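Local coordinates for protein L-Ala-D/L-Glu epimerase, a muconate lactonizing enzyme (Klebsiella pneumoniae subsp. pneumoniae MGH 78578, PDB 3FCP) that belongs to the mandelate racemase/muconate lactonizing enzyme group of the enolase superfamily and carries a magnesium ion in its barrel domain, at residues Leu140-Ala144 / Ala166-Lys170; Leu180-Arg184 / Glu215-Val221; Val221-Pro227 / Thr245-Glu251; Gly269-Lys274 / Ile296-Thr302. One frame throughout, in Å; residues are numbered along the deposited sequence.

Contact 1: residues Leu140-Ala144 / Ala166-Lys170; sequences LWTLA and AFKLK
Two neighbouring parallel strands of the barrel sheet meet here, the end of strand 136-143 lying against strand 166-170. Their axes approach to 4.6 Å at a crossing angle of -35°, and the register pairs Trp141 with Phe167, Thr142 with Lys168 and Leu143 with Leu169, at CA-CA distances of 5.1, 4.6 and 5.0 Å. Extended backbones carry a ladder of hydrogen bonds: Trp141 N to Ala166 O 3.3 Å, Lys168 N to Trp141 O 3.0 Å, Leu143 N to Lys168 O 2.9 Å and, weakly, Lys170 N to Leu143 O 3.4 Å. Water 1 donates to Leu143 O (2.7 Å) and Lys170 O (3.1 Å). Helix 148-158 makes the connection between these strands, a beta-alpha-beta crossover of the TIM-type barrel found in the enolase superfamily. On the face bearing Trp141, Leu143, Phe167 and Leu169, Leu143 (m, t) brings CD1 to 3.5 Å from Leu169 CD2 and 3.9 Å from Phe167 CB, beneath that helix. The other face carries Thr142 and Lys168, with Thr142 OG1 3.6 Å from Lys168 CB. Lys168, all-trans, extends its NZ away into salt bridges with Glu327, Glu225 and Asp199 in the barrel interior.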
loop_
_atom_site.group_PDB
_atom_site.type_symbol
_atom_site.label_atom_id
_atom_site.label_comp_id
_atom_site.label_asym_id
_atom_site.label_seq_id
_atom_site.Cartn_x
_atom_site.Cartn_y
_atom_site.Cartn_z
ATOM N N LEU A 140 19.178 -31.130 16.091
ATOM C CA LEU A 140 20.459 -30.705 15.547
ATOM C C LEU A 140 21.404 -30.387 16.697
ATOM O O LEU A 140 21.027 -30.489 17.865
ATOM C CB LEU A 140 20.270 -29.481 14.646
ATOM C CG LEU A 140 19.511 -28.264 15.188
ATOM C CD1 LEU A 140 20.354 -27.526 16.227
ATOM C CD2 LEU A 140 19.171 -27.332 14.023
ATOM N N TRP A 141 22.637 -30.019 16.368
ATOM C CA TRP A 141 23.621 -29.676 17.387
ATOM C C TRP A 141 24.121 -28.259 17.122
ATOM O O TRP A 141 24.282 -27.856 15.969
ATOM C CB TRP A 141 24.796 -30.666 17.352
ATOM C CG TRP A 141 25.803 -30.440 18.440
ATOM C CD1 TRP A 141 27.100 -30.037 18.289
ATOM C CD2 TRP A 141 25.586 -30.573 19.850
ATOM N NE1 TRP A 141 27.702 -29.905 19.519
ATOM C CE2 TRP A 141 26.796 -30.228 20.494
ATOM C CE3 TRP A 141 24.486 -30.946 20.632
ATOM C CZ2 TRP A 141 26.936 -30.245 21.885
ATOM C CZ3 TRP A 141 24.624 -30.964 22.017
ATOM C CH2 TRP A 141 25.842 -30.615 22.628
ATOM N N THR A 142 24.349 -27.497 18.183
ATOM C CA THR A 142 24.828 -26.137 18.016
ATOM C C THR A 142 26.335 -26.078 18.185
ATOM O O THR A 142 26.904 -26.723 19.065
ATOM C CB THR A 142 24.154 -25.162 19.017
ATOM O OG1 THR A 142 22.786 -24.960 18.639
ATOM C CG2 THR A 142 24.862 -23.809 19.024
ATOM N N LEU A 143 26.975 -25.317 17.307
ATOM C CA LEU A 143 28.416 -25.128 17.336
ATOM C C LEU A 143 28.618 -23.689 17.792
ATOM O O LEU A 143 28.327 -22.747 17.052
ATOM C CB LEU A 143 28.992 -25.347 15.935
ATOM C CG LEU A 143 28.718 -26.751 15.385
ATOM C CD1 LEU A 143 29.072 -26.827 13.915
ATOM C CD2 LEU A 143 29.518 -27.770 16.182
ATOM N N ALA A 144 29.085 -23.520 19.025
ATOM C CA ALA A 144 29.294 -22.185 19.574
ATOM C C ALA A 144 30.449 -22.113 20.571
ATOM O O ALA A 144 30.358 -21.412 21.578
ATOM C CB ALA A 144 28.011 -21.700 20.240
ATOM N N ALA A 166 22.557 -31.810 10.907
ATOM C CA ALA A 166 22.165 -30.406 10.882
ATOM C C ALA A 166 22.907 -29.700 12.007
ATOM O O ALA A 166 23.021 -30.229 13.112
ATOM C CB ALA A 166 20.661 -30.264 11.073
ATOM N N PHE A 167 23.421 -28.511 11.721
ATOM C CA PHE A 167 24.150 -27.745 12.717
ATOM C C PHE A 167 23.671 -26.299 12.755
ATOM O O PHE A 167 23.354 -25.712 11.723
ATOM C CB PHE A 167 25.649 -27.777 12.403
ATOM C CG PHE A 167 26.228 -29.163 12.365
ATOM C CD1 PHE A 167 26.542 -29.833 13.543
ATOM C CD2 PHE A 167 26.432 -29.810 11.153
ATOM C CE1 PHE A 167 27.054 -31.136 13.515
ATOM C CE2 PHE A 167 26.942 -31.113 11.115
ATOM C CZ PHE A 167 27.251 -31.774 12.299
ATOM N N LYS A 168 23.615 -25.741 13.958
ATOM C CA LYS A 168 23.212 -24.353 14.151
ATOM C C LYS A 168 24.428 -23.610 14.688
ATOM O O LYS A 168 24.934 -23.929 15.762
ATOM C CB LYS A 168 22.046 -24.271 15.143
ATOM C CG LYS A 168 21.759 -22.870 15.668
ATOM C CD LYS A 168 20.531 -22.849 16.576
ATOM C CE LYS A 168 20.476 -21.567 17.399
ATOM N NZ LYS A 168 19.175 -21.389 18.118
ATOM N N LEU A 169 24.909 -22.630 13.932
ATOM C CA LEU A 169 26.079 -21.867 14.354
ATOM C C LEU A 169 25.662 -20.538 14.956
ATOM O O LEU A 169 24.841 -19.813 14.385
ATOM C CB LEU A 169 27.012 -21.604 13.169
ATOM C CG LEU A 169 27.114 -22.654 12.061
ATOM C CD1 LEU A 169 28.194 -22.218 11.074
ATOM C CD2 LEU A 169 27.421 -24.016 12.640
ATOM N N LYS A 170 26.219 -20.215 16.115
ATOM C CA LYS A 170 25.886 -18.951 16.745
ATOM C C LYS A 170 26.948 -17.930 16.379
ATOM O O LYS A 170 28.149 -18.198 16.473
ATOM C CB LYS A 170 25.774 -19.114 18.263
ATOM C CG LYS A 170 24.653 -20.074 18.663
ATOM C CD LYS A 170 23.939 -19.656 19.947
ATOM C CE LYS A 170 23.162 -18.355 19.768
ATOM N NZ LYS A 170 22.372 -18.005 20.997
HETATM O O HOH W 1 29.293 -20.842 15.396
#

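Contact 2: residues Leu180-Arg184 / Glu215-Val221; sequences LRHTR and ELAAMGV
Met219, Leu180 and Arg184 bury the most surface where helix 176-189 meets the end of helix 206-218. Met219 has 86 Å² of its surface covered; its CA lies 6.7 Å from that of Arg184, and with chi1 p, chi2 t and chi3 p its thioether reaches across the interface, placing SD 3.7 Å from Thr183 CG2 and CE 3.6 Å from Leu180 O. Leu180 (m, t) sets CD1 3.8 Å from Glu215 CG and CD2 4.0 Å from Leu216 CD2, while Thr183 CG2 adds a 3.7 Å contact to the same Leu216 CD2. These helices are successive members of the outer helical layer of a TIM-type barrel, and strand 195-199 lies beneath them: Val198 touches Thr183, Leu216 and Val221. Helix 206-218 gives way to a Schellman motif, in which Gly220 takes positive phi (99°), Val221 N bonds to Leu216 O at 3.1 Å and Gly220 N to Ala217 O at 3.2 Å. Arg184 has chi1 and chi2 trans and chi3 m; Met219 CE sits over one face of the guanidinium, Met219 CB is 3.6 Å from Arg184 NH2, and Arg184 NH1 forms a salt bridge with Glu215 OE1 at 3.4 Å.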
loop_
_atom_site.group_PDB
_atom_site.type_symbol
_atom_site.label_atom_id
_atom_site.label_comp_id
_atom_site.label_asym_id
_atom_site.label_seq_id
_atom_site.Cartn_x
_atom_site.Cartn_y
_atom_site.Cartn_z
ATOM N N LEU A 180 31.692 -14.028 9.320
ATOM C CA LEU A 180 31.436 -14.599 8.000
ATOM C C LEU A 180 32.530 -15.580 7.589
ATOM O O LEU A 180 32.256 -16.587 6.936
ATOM C CB LEU A 180 31.303 -13.493 6.938
ATOM C CG LEU A 180 30.067 -12.591 7.022
ATOM C CD1 LEU A 180 30.092 -11.565 5.895
ATOM C CD2 LEU A 180 28.812 -13.439 6.931
ATOM N N ARG A 181 33.772 -15.285 7.959
ATOM C CA ARG A 181 34.888 -16.173 7.629
ATOM C C ARG A 181 34.751 -17.438 8.466
ATOM O O ARG A 181 35.057 -18.541 8.010
ATOM C CB ARG A 181 36.222 -15.481 7.918
ATOM C CG ARG A 181 36.505 -14.313 6.985
ATOM C CD ARG A 181 37.720 -13.501 7.405
ATOM N NE ARG A 181 38.938 -14.302 7.502
ATOM C CZ ARG A 181 39.308 -14.977 8.586
ATOM N NH1 ARG A 181 38.557 -14.950 9.679
ATOM N NH2 ARG A 181 40.435 -15.679 8.579
ATOM N N HIS A 182 34.283 -17.260 9.697
ATOM C CA HIS A 182 34.062 -18.374 10.614
ATOM C C HIS A 182 33.015 -19.311 10.013
ATOM O O HIS A 182 33.240 -20.514 9.890
ATOM C CB HIS A 182 33.572 -17.839 11.964
ATOM C CG HIS A 182 33.012 -18.889 12.875
ATOM N ND1 HIS A 182 33.796 -19.845 13.485
ATOM C CD2 HIS A 182 31.743 -19.120 13.294
ATOM C CE1 HIS A 182 33.036 -20.616 14.243
ATOM N NE2 HIS A 182 31.786 -20.198 14.145
ATOM N N THR A 183 31.874 -18.751 9.624
ATOM C CA THR A 183 30.803 -19.559 9.057
ATOM C C THR A 183 31.200 -20.184 7.722
ATOM O O THR A 183 30.903 -21.350 7.471
ATOM C CB THR A 183 29.489 -18.732 8.905
ATOM O OG1 THR A 183 28.516 -19.499 8.179
ATOM C CG2 THR A 183 29.747 -17.441 8.170
ATOM N N ARG A 184 31.885 -19.426 6.872
ATOM C CA ARG A 184 32.309 -19.960 5.578
ATOM C C ARG A 184 33.195 -21.193 5.772
ATOM O O ARG A 184 33.046 -22.191 5.064
ATOM C CB ARG A 184 33.072 -18.902 4.780
ATOM C CG ARG A 184 33.425 -19.344 3.362
ATOM C CD ARG A 184 34.230 -18.282 2.628
ATOM N NE ARG A 184 33.493 -17.027 2.498
ATOM C CZ ARG A 184 32.404 -16.871 1.749
ATOM N NH1 ARG A 184 31.799 -15.689 1.694
ATOM N NH2 ARG A 184 31.922 -17.891 1.048
ATOM N N GLU A 215 25.609 -12.512 2.144
ATOM C CA GLU A 215 26.804 -13.353 2.138
ATOM C C GLU A 215 26.490 -14.769 2.601
ATOM O O GLU A 215 26.945 -15.741 1.998
ATOM C CB GLU A 215 27.870 -12.746 3.048
ATOM C CG GLU A 215 28.537 -11.513 2.479
ATOM C CD GLU A 215 29.336 -11.838 1.239
ATOM O OE1 GLU A 215 30.205 -12.737 1.317
ATOM O OE2 GLU A 215 29.095 -11.203 0.189
ATOM N N LEU A 216 25.712 -14.883 3.676
ATOM C CA LEU A 216 25.340 -16.189 4.201
ATOM C C LEU A 216 24.544 -16.983 3.165
ATOM O O LEU A 216 24.791 -18.175 2.949
ATOM C CB LEU A 216 24.518 -16.027 5.479
ATOM C CG LEU A 216 25.269 -15.479 6.698
ATOM C CD1 LEU A 216 24.274 -15.085 7.779
ATOM C CD2 LEU A 216 26.251 -16.533 7.213
ATOM N N ALA A 217 23.587 -16.329 2.519
ATOM C CA ALA A 217 22.790 -17.017 1.514
ATOM C C ALA A 217 23.686 -17.473 0.371
ATOM O O ALA A 217 23.525 -18.577 -0.146
ATOM C CB ALA A 217 21.695 -16.100 0.983
ATOM N N ALA A 218 24.627 -16.618 -0.020
ATOM C CA ALA A 218 25.535 -16.935 -1.119
ATOM C C ALA A 218 26.437 -18.140 -0.832
ATOM O O ALA A 218 26.722 -18.924 -1.735
ATOM C CB ALA A 218 26.382 -15.704 -1.474
ATOM N N MET A 219 26.876 -18.297 0.413
ATOM C CA MET A 219 27.732 -19.430 0.747
ATOM C C MET A 219 26.966 -20.732 0.995
ATOM O O MET A 219 27.562 -21.760 1.293
ATOM C CB MET A 219 28.656 -19.101 1.936
ATOM C CG MET A 219 27.981 -18.676 3.239
ATOM S SD MET A 219 29.143 -18.491 4.646
ATOM C CE MET A 219 29.714 -16.884 4.406
ATOM N N GLY A 220 25.642 -20.693 0.868
ATOM C CA GLY A 220 24.866 -21.910 1.043
ATOM C C GLY A 220 24.186 -22.170 2.375
ATOM O O GLY A 220 23.680 -23.268 2.603
ATOM N N VAL A 221 24.167 -21.182 3.261
ATOM C CA VAL A 221 23.508 -21.355 4.552
ATOM C C VAL A 221 22.017 -21.584 4.276
ATOM O O VAL A 221 21.411 -20.856 3.492
ATOM C CB VAL A 221 23.719 -20.110 5.435
ATOM C CG1 VAL A 221 22.947 -20.238 6.744
ATOM C CG2 VAL A 221 25.206 -19.944 5.714
#

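Contact 3: residues Val221-Pro227 / Thr245-Glu251; sequences VDLIEQP and TAILADE. With MG (magnesium ion), chain I.
A beta-alpha-beta unit of the TIM-type barrel closes here: strands 223-225 and 246-249, joined through helix 233-242, run parallel with axes 4.5 Å apart and crossing at -29°. Thr245 OG1 donates to Val221 O (2.6 Å) and its CG2 meets Ile224 CD1 at 3.6 Å. Ala246 O accepts Ile224 N at 2.9 Å, and Ala246 CB touches Leu223 CD1 at 3.5 Å. Ile247 (m, m) pairs with Ile224, its CD1 4.0 Å from Ile224 CB, on the face covered by helices 206-218 and 233-242. Leu248 continues the ladder, with Leu248 N to Ile224 O 2.8 Å and Gln226 N to Leu248 O 2.8 Å; Leu248 CD1 lies 3.4 Å from Glu225 CG, inside the barrel. Beyond Ala249, Asp250 N donates to OE1 of Gln226, a residue with left-handed backbone angles (29°/64°), at 2.9 Å. Asp250 OD2 lies 3.2 Å from Glu225 OE2, two acceptors beside Lys168, Lys274 and Lys277. The strand ends present the metal site: Mg is bound by Asp250 OD2 at 2.3 Å, Glu251 OE2 at 2.2 Å, Asn201, and waters 2, 3 and 4 at 2.5, 2.4 and 2.6 Å; water 2 is within hydrogen-bonding distance of Glu225 OE2, 2.8 Å.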
loop_
_atom_site.group_PDB
_atom_site.type_symbol
_atom_site.label_atom_id
_atom_site.label_comp_id
_atom_site.label_asym_id
_atom_site.label_seq_id
_atom_site.Cartn_x
_atom_site.Cartn_y
_atom_site.Cartn_z
ATOM N N VAL A 221 24.167 -21.182 3.261
ATOM C CA VAL A 221 23.508 -21.355 4.552
ATOM C C VAL A 221 22.017 -21.584 4.276
ATOM O O VAL A 221 21.411 -20.856 3.492
ATOM C CB VAL A 221 23.719 -20.110 5.435
ATOM C CG1 VAL A 221 22.947 -20.238 6.744
ATOM C CG2 VAL A 221 25.206 -19.944 5.714
ATOM N N ASP A 222 21.438 -22.602 4.910
ATOM C CA ASP A 222 20.032 -22.945 4.690
ATOM C C ASP A 222 19.024 -22.114 5.461
ATOM O O ASP A 222 17.874 -21.978 5.040
ATOM C CB ASP A 222 19.774 -24.414 5.038
ATOM C CG ASP A 222 20.567 -25.372 4.177
ATOM O OD1 ASP A 222 20.751 -25.087 2.978
ATOM O OD2 ASP A 222 20.985 -26.422 4.703
ATOM N N LEU A 223 19.446 -21.568 6.593
ATOM C CA LEU A 223 18.535 -20.796 7.424
ATOM C C LEU A 223 19.292 -19.783 8.273
ATOM O O LEU A 223 20.332 -20.098 8.849
ATOM C CB LEU A 223 17.763 -21.759 8.331
ATOM C CG LEU A 223 16.596 -21.253 9.185
ATOM C CD1 LEU A 223 15.416 -20.892 8.281
ATOM C CD2 LEU A 223 16.194 -22.349 10.174
ATOM N N ILE A 224 18.763 -18.568 8.349
ATOM C CA ILE A 224 19.371 -17.501 9.142
ATOM C C ILE A 224 18.357 -17.121 10.218
ATOM O O ILE A 224 17.265 -16.646 9.898
ATOM C CB ILE A 224 19.655 -16.248 8.281
ATOM C CG1 ILE A 224 20.543 -16.619 7.085
ATOM C CG2 ILE A 224 20.332 -15.177 9.138
ATOM C CD1 ILE A 224 20.727 -15.473 6.070
ATOM N N GLU A 225 18.716 -17.330 11.483
ATOM C CA GLU A 225 17.820 -17.033 12.597
ATOM C C GLU A 225 17.982 -15.636 13.198
ATOM O O GLU A 225 19.097 -15.196 13.492
ATOM C CB GLU A 225 18.009 -18.082 13.699
ATOM C CG GLU A 225 16.960 -18.034 14.810
ATOM C CD GLU A 225 17.201 -19.070 15.901
ATOM O OE1 GLU A 225 17.961 -20.039 15.659
ATOM O OE2 GLU A 225 16.619 -18.922 16.998
ATOM N N GLN A 226 16.848 -14.956 13.370
ATOM C CA GLN A 226 16.764 -13.618 13.964
ATOM C C GLN A 226 18.007 -12.761 13.744
ATOM O O GLN A 226 18.688 -12.374 14.699
ATOM C CB GLN A 226 16.487 -13.756 15.465
ATOM C CG GLN A 226 15.979 -12.500 16.151
ATOM C CD GLN A 226 14.608 -12.073 15.652
ATOM O OE1 GLN A 226 13.656 -12.857 15.655
ATOM N NE2 GLN A 226 14.503 -10.824 15.225
ATOM N N PRO A 227 18.308 -12.433 12.477
ATOM C CA PRO A 227 19.484 -11.617 12.154
ATOM C C PRO A 227 19.471 -10.224 12.768
ATOM O O PRO A 227 20.513 -9.720 13.188
ATOM C CB PRO A 227 19.473 -11.590 10.623
ATOM C CG PRO A 227 18.009 -11.739 10.287
ATOM C CD PRO A 227 17.572 -12.804 11.256
ATOM N N THR A 245 17.671 -17.036 0.872
ATOM C CA THR A 245 17.686 -18.218 1.708
ATOM C C THR A 245 16.616 -17.982 2.767
ATOM O O THR A 245 16.089 -16.877 2.877
ATOM C CB THR A 245 19.057 -18.510 2.357
ATOM O OG1 THR A 245 19.052 -19.862 2.827
ATOM C CG2 THR A 245 19.339 -17.585 3.535
ATOM N N ALA A 246 16.283 -19.013 3.530
ATOM C CA ALA A 246 15.240 -18.895 4.544
ATOM C C ALA A 246 15.614 -18.119 5.807
ATOM O O ALA A 246 16.739 -18.206 6.298
ATOM C CB ALA A 246 14.742 -20.291 4.923
ATOM N N ILE A 247 14.642 -17.369 6.329
ATOM C CA ILE A 247 14.804 -16.592 7.553
ATOM C C ILE A 247 13.945 -17.236 8.650
ATOM O O ILE A 247 12.783 -17.589 8.418
ATOM C CB ILE A 247 14.342 -15.112 7.373
ATOM C CG1 ILE A 247 15.126 -14.439 6.237
ATOM C CG2 ILE A 247 14.544 -14.341 8.670
ATOM C CD1 ILE A 247 16.641 -14.546 6.371
ATOM N N LEU A 248 14.525 -17.386 9.834
ATOM C CA LEU A 248 13.844 -17.978 10.981
ATOM C C LEU A 248 13.608 -16.881 12.025
ATOM O O LEU A 248 14.554 -16.252 12.498
ATOM C CB LEU A 248 14.723 -19.074 11.600
ATOM C CG LEU A 248 14.132 -20.292 12.331
ATOM C CD1 LEU A 248 14.951 -20.542 13.594
ATOM C CD2 LEU A 248 12.653 -20.115 12.659
ATOM N N ALA A 249 12.352 -16.644 12.378
ATOM C CA ALA A 249 12.044 -15.634 13.382
ATOM C C ALA A 249 12.081 -16.262 14.781
ATOM O O ALA A 249 11.545 -17.353 14.986
ATOM C CB ALA A 249 10.661 -15.040 13.112
ATOM N N ASP A 250 12.727 -15.595 15.732
ATOM C CA ASP A 250 12.767 -16.108 17.103
ATOM C C ASP A 250 12.160 -15.062 18.032
ATOM O O ASP A 250 10.948 -15.064 18.249
ATOM C CB ASP A 250 14.204 -16.456 17.550
ATOM C CG ASP A 250 14.251 -17.084 18.954
ATOM O OD1 ASP A 250 13.171 -17.359 19.531
ATOM O OD2 ASP A 250 15.365 -17.308 19.484
ATOM N N GLU A 251 12.985 -14.153 18.553
ATOM C CA GLU A 251 12.492 -13.116 19.460
ATOM C C GLU A 251 11.355 -12.274 18.881
ATOM O O GLU A 251 10.570 -11.695 19.635
ATOM C CB GLU A 251 13.631 -12.181 19.899
ATOM C CG GLU A 251 14.556 -12.731 20.987
ATOM C CD GLU A 251 15.457 -13.853 20.500
ATOM O OE1 GLU A 251 15.711 -13.945 19.279
ATOM O OE2 GLU A 251 15.926 -14.637 21.348
HETATM MG MG MG I . 17.189 -16.044 20.132
HETATM O O HOH W 2 17.591 -16.383 17.680
HETATM O O HOH W 3 19.119 -17.519 20.000
HETATM O O HOH W 4 17.250 -17.262 22.410
#

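Contact 4: residues Gly269-Lys274 / Ile296-Thr302; sequences GAYALK and IGLYGGT
Backbone hydrogen bonding dominates this parallel pairing of strands 270-273 and 297-300, whose axes lie 4.6 Å apart and cross at -27°. Ala270 pairs with Gly297, Tyr271 with Leu298, Ala272 with Tyr299 and Leu273 with Gly300. The ladder runs Gly297 N to Gly269 O 2.9 Å, Tyr271 N to Gly297 O 3.0 Å, Tyr299 N to Tyr271 O 3.2 Å (weak), Leu273 N to Tyr299 O 2.9 Å and Gly301 N to Leu273 O 2.6 Å. Two glycines allow close approach: a CB on Gly301 would clash, 2.7 Å from Lys274 CG, and the Ala270-Gly297 CA separation is 4.1 Å. Among apolar contacts, Ile296 CG2 makes a CH-pi contact over the Tyr271 ring, 3.7 Å from its centroid, and Leu273 CD1 meets Leu298 CD2 at 4.1 Å; helices 256-264 and 283-294 cover this outer face of the TIM-type barrel. Inside, Ala272 CB approaches the Tyr299 ring edge, 3.9 Å from CD2. At the C-terminal end, Lys274, with chi2 to chi4 trans, gives a weak bond from NZ to Thr302 O (3.0 Å). Since Lys274 NZ also bonds metal ligand Asp250, this implies that a close-packed strand pair delivers a positive charge beside the magnesium site.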
loop_
_atom_site.group_PDB
_atom_site.type_symbol
_atom_site.label_atom_id
_atom_site.label_comp_id
_atom_site.label_asym_id
_atom_site.label_seq_id
_atom_site.Cartn_x
_atom_site.Cartn_y
_atom_site.Cartn_z
ATOM N N GLY A 269 9.064 -17.177 5.731
ATOM C CA GLY A 269 10.146 -18.001 6.238
ATOM C C GLY A 269 9.583 -18.962 7.271
ATOM O O GLY A 269 8.582 -19.631 7.015
ATOM N N ALA A 270 10.199 -19.014 8.446
ATOM C CA ALA A 270 9.735 -19.916 9.493
ATOM C C ALA A 270 9.744 -19.275 10.872
ATOM O O ALA A 270 10.381 -18.236 11.084
ATOM C CB ALA A 270 10.597 -21.185 9.501
ATOM N N TYR A 271 9.020 -19.899 11.799
ATOM C CA TYR A 271 8.953 -19.435 13.182
ATOM C C TYR A 271 9.598 -20.444 14.133
ATOM O O TYR A 271 9.403 -21.663 14.009
ATOM C CB TYR A 271 7.501 -19.235 13.648
ATOM C CG TYR A 271 6.743 -18.070 13.048
ATOM C CD1 TYR A 271 7.402 -17.033 12.384
ATOM C CD2 TYR A 271 5.356 -17.975 13.205
ATOM C CE1 TYR A 271 6.706 -15.934 11.898
ATOM C CE2 TYR A 271 4.649 -16.877 12.723
ATOM C CZ TYR A 271 5.330 -15.860 12.071
ATOM O OH TYR A 271 4.637 -14.778 11.589
ATOM N N ALA A 272 10.363 -19.929 15.090
ATOM C CA ALA A 272 10.995 -20.776 16.096
ATOM C C ALA A 272 9.992 -20.913 17.237
ATOM O O ALA A 272 9.920 -20.049 18.107
ATOM C CB ALA A 272 12.290 -20.130 16.610
ATOM N N LEU A 273 9.207 -21.985 17.224
ATOM C CA LEU A 273 8.228 -22.215 18.283
ATOM C C LEU A 273 8.956 -22.575 19.581
ATOM O O LEU A 273 9.914 -23.350 19.567
ATOM C CB LEU A 273 7.291 -23.371 17.908
ATOM C CG LEU A 273 6.556 -23.335 16.567
ATOM C CD1 LEU A 273 5.798 -24.645 16.358
ATOM C CD2 LEU A 273 5.600 -22.152 16.544
ATOM N N LYS A 274 8.518 -21.994 20.695
ATOM C CA LYS A 274 9.101 -22.297 22.004
ATOM C C LYS A 274 7.975 -22.249 23.026
ATOM O O LYS A 274 7.238 -21.268 23.091
ATOM C CB LYS A 274 10.191 -21.282 22.374
ATOM C CG LYS A 274 11.426 -21.336 21.463
ATOM C CD LYS A 274 12.536 -20.422 21.954
ATOM C CE LYS A 274 13.760 -20.494 21.027
ATOM N NZ LYS A 274 14.862 -19.642 21.522
ATOM N N ILE A 296 3.777 -20.202 6.749
ATOM C CA ILE A 296 5.061 -20.049 7.434
ATOM C C ILE A 296 5.500 -21.389 8.041
ATOM O O ILE A 296 4.715 -22.070 8.705
ATOM C CB ILE A 296 4.937 -18.947 8.517
ATOM C CG1 ILE A 296 4.869 -17.574 7.823
ATOM C CG2 ILE A 296 6.097 -19.022 9.524
ATOM C CD1 ILE A 296 4.386 -16.456 8.715
ATOM N N GLY A 297 6.755 -21.768 7.780
ATOM C CA GLY A 297 7.294 -23.027 8.277
ATOM C C GLY A 297 7.499 -23.096 9.783
ATOM O O GLY A 297 7.521 -22.064 10.465
ATOM N N LEU A 298 7.683 -24.311 10.296
ATOM C CA LEU A 298 7.844 -24.530 11.730
ATOM C C LEU A 298 9.185 -25.132 12.150
ATOM O O LEU A 298 9.777 -25.942 11.428
ATOM C CB LEU A 298 6.701 -25.419 12.240
ATOM C CG LEU A 298 5.275 -24.970 11.884
ATOM C CD1 LEU A 298 4.258 -25.992 12.401
ATOM C CD2 LEU A 298 4.999 -23.604 12.480
ATOM N N TYR A 299 9.628 -24.744 13.343
ATOM C CA TYR A 299 10.888 -25.187 13.947
ATOM C C TYR A 299 10.655 -25.363 15.454
ATOM O O TYR A 299 10.022 -24.510 16.090
ATOM C CB TYR A 299 11.969 -24.121 13.714
ATOM C CG TYR A 299 13.330 -24.381 14.338
ATOM C CD1 TYR A 299 14.163 -25.399 13.863
ATOM C CD2 TYR A 299 13.834 -23.529 15.329
ATOM C CE1 TYR A 299 15.465 -25.549 14.346
ATOM C CE2 TYR A 299 15.132 -23.671 15.817
ATOM C CZ TYR A 299 15.942 -24.676 15.313
ATOM O OH TYR A 299 17.250 -24.761 15.731
ATOM N N GLY A 300 11.161 -26.463 16.013
ATOM C CA GLY A 300 11.010 -26.728 17.440
ATOM C C GLY A 300 12.130 -26.091 18.248
ATOM O O GLY A 300 13.221 -26.658 18.368
ATOM N N GLY A 301 11.859 -24.918 18.817
ATOM C CA GLY A 301 12.876 -24.200 19.565
ATOM C C GLY A 301 13.030 -24.521 21.039
ATOM O O GLY A 301 12.164 -25.154 21.643
ATOM N N THR A 302 14.138 -24.057 21.620
ATOM C CA THR A 302 14.440 -24.297 23.032
ATOM C C THR A 302 15.010 -23.079 23.730
ATOM O O THR A 302 15.498 -22.146 23.086
ATOM C CB THR A 302 15.501 -25.429 23.208
ATOM O OG1 THR A 302 15.534 -25.860 24.575
ATOM C CG2 THR A 302 16.895 -24.932 22.806
#

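Contacts 1, 3 and 4 are parallel strand pairings in one barrel sheet, whereas contact 2 joins two outer helices, its centre 25 Å from that of the chain. Contacts 3 and 4 are buried and adjoining: strands 246-249 and 270-273 are neighbours, with Ala249 O 2.8 Å from Ala272 N. Contact 1 is only partly buried, yet its Lys168 NZ reaches Glu225 OE1 of contact 3 at 3.1 Å, and Tyr299 OH of contact 4 packs 3.6 Å from Leu140 CD2. Contact 2 shares Val221 with contact 3 but has no hydrogen bond across its segments, relying on apolar packing and one salt bridge. Charged groups in contacts 1, 3 and 4 converge on the barrel interior.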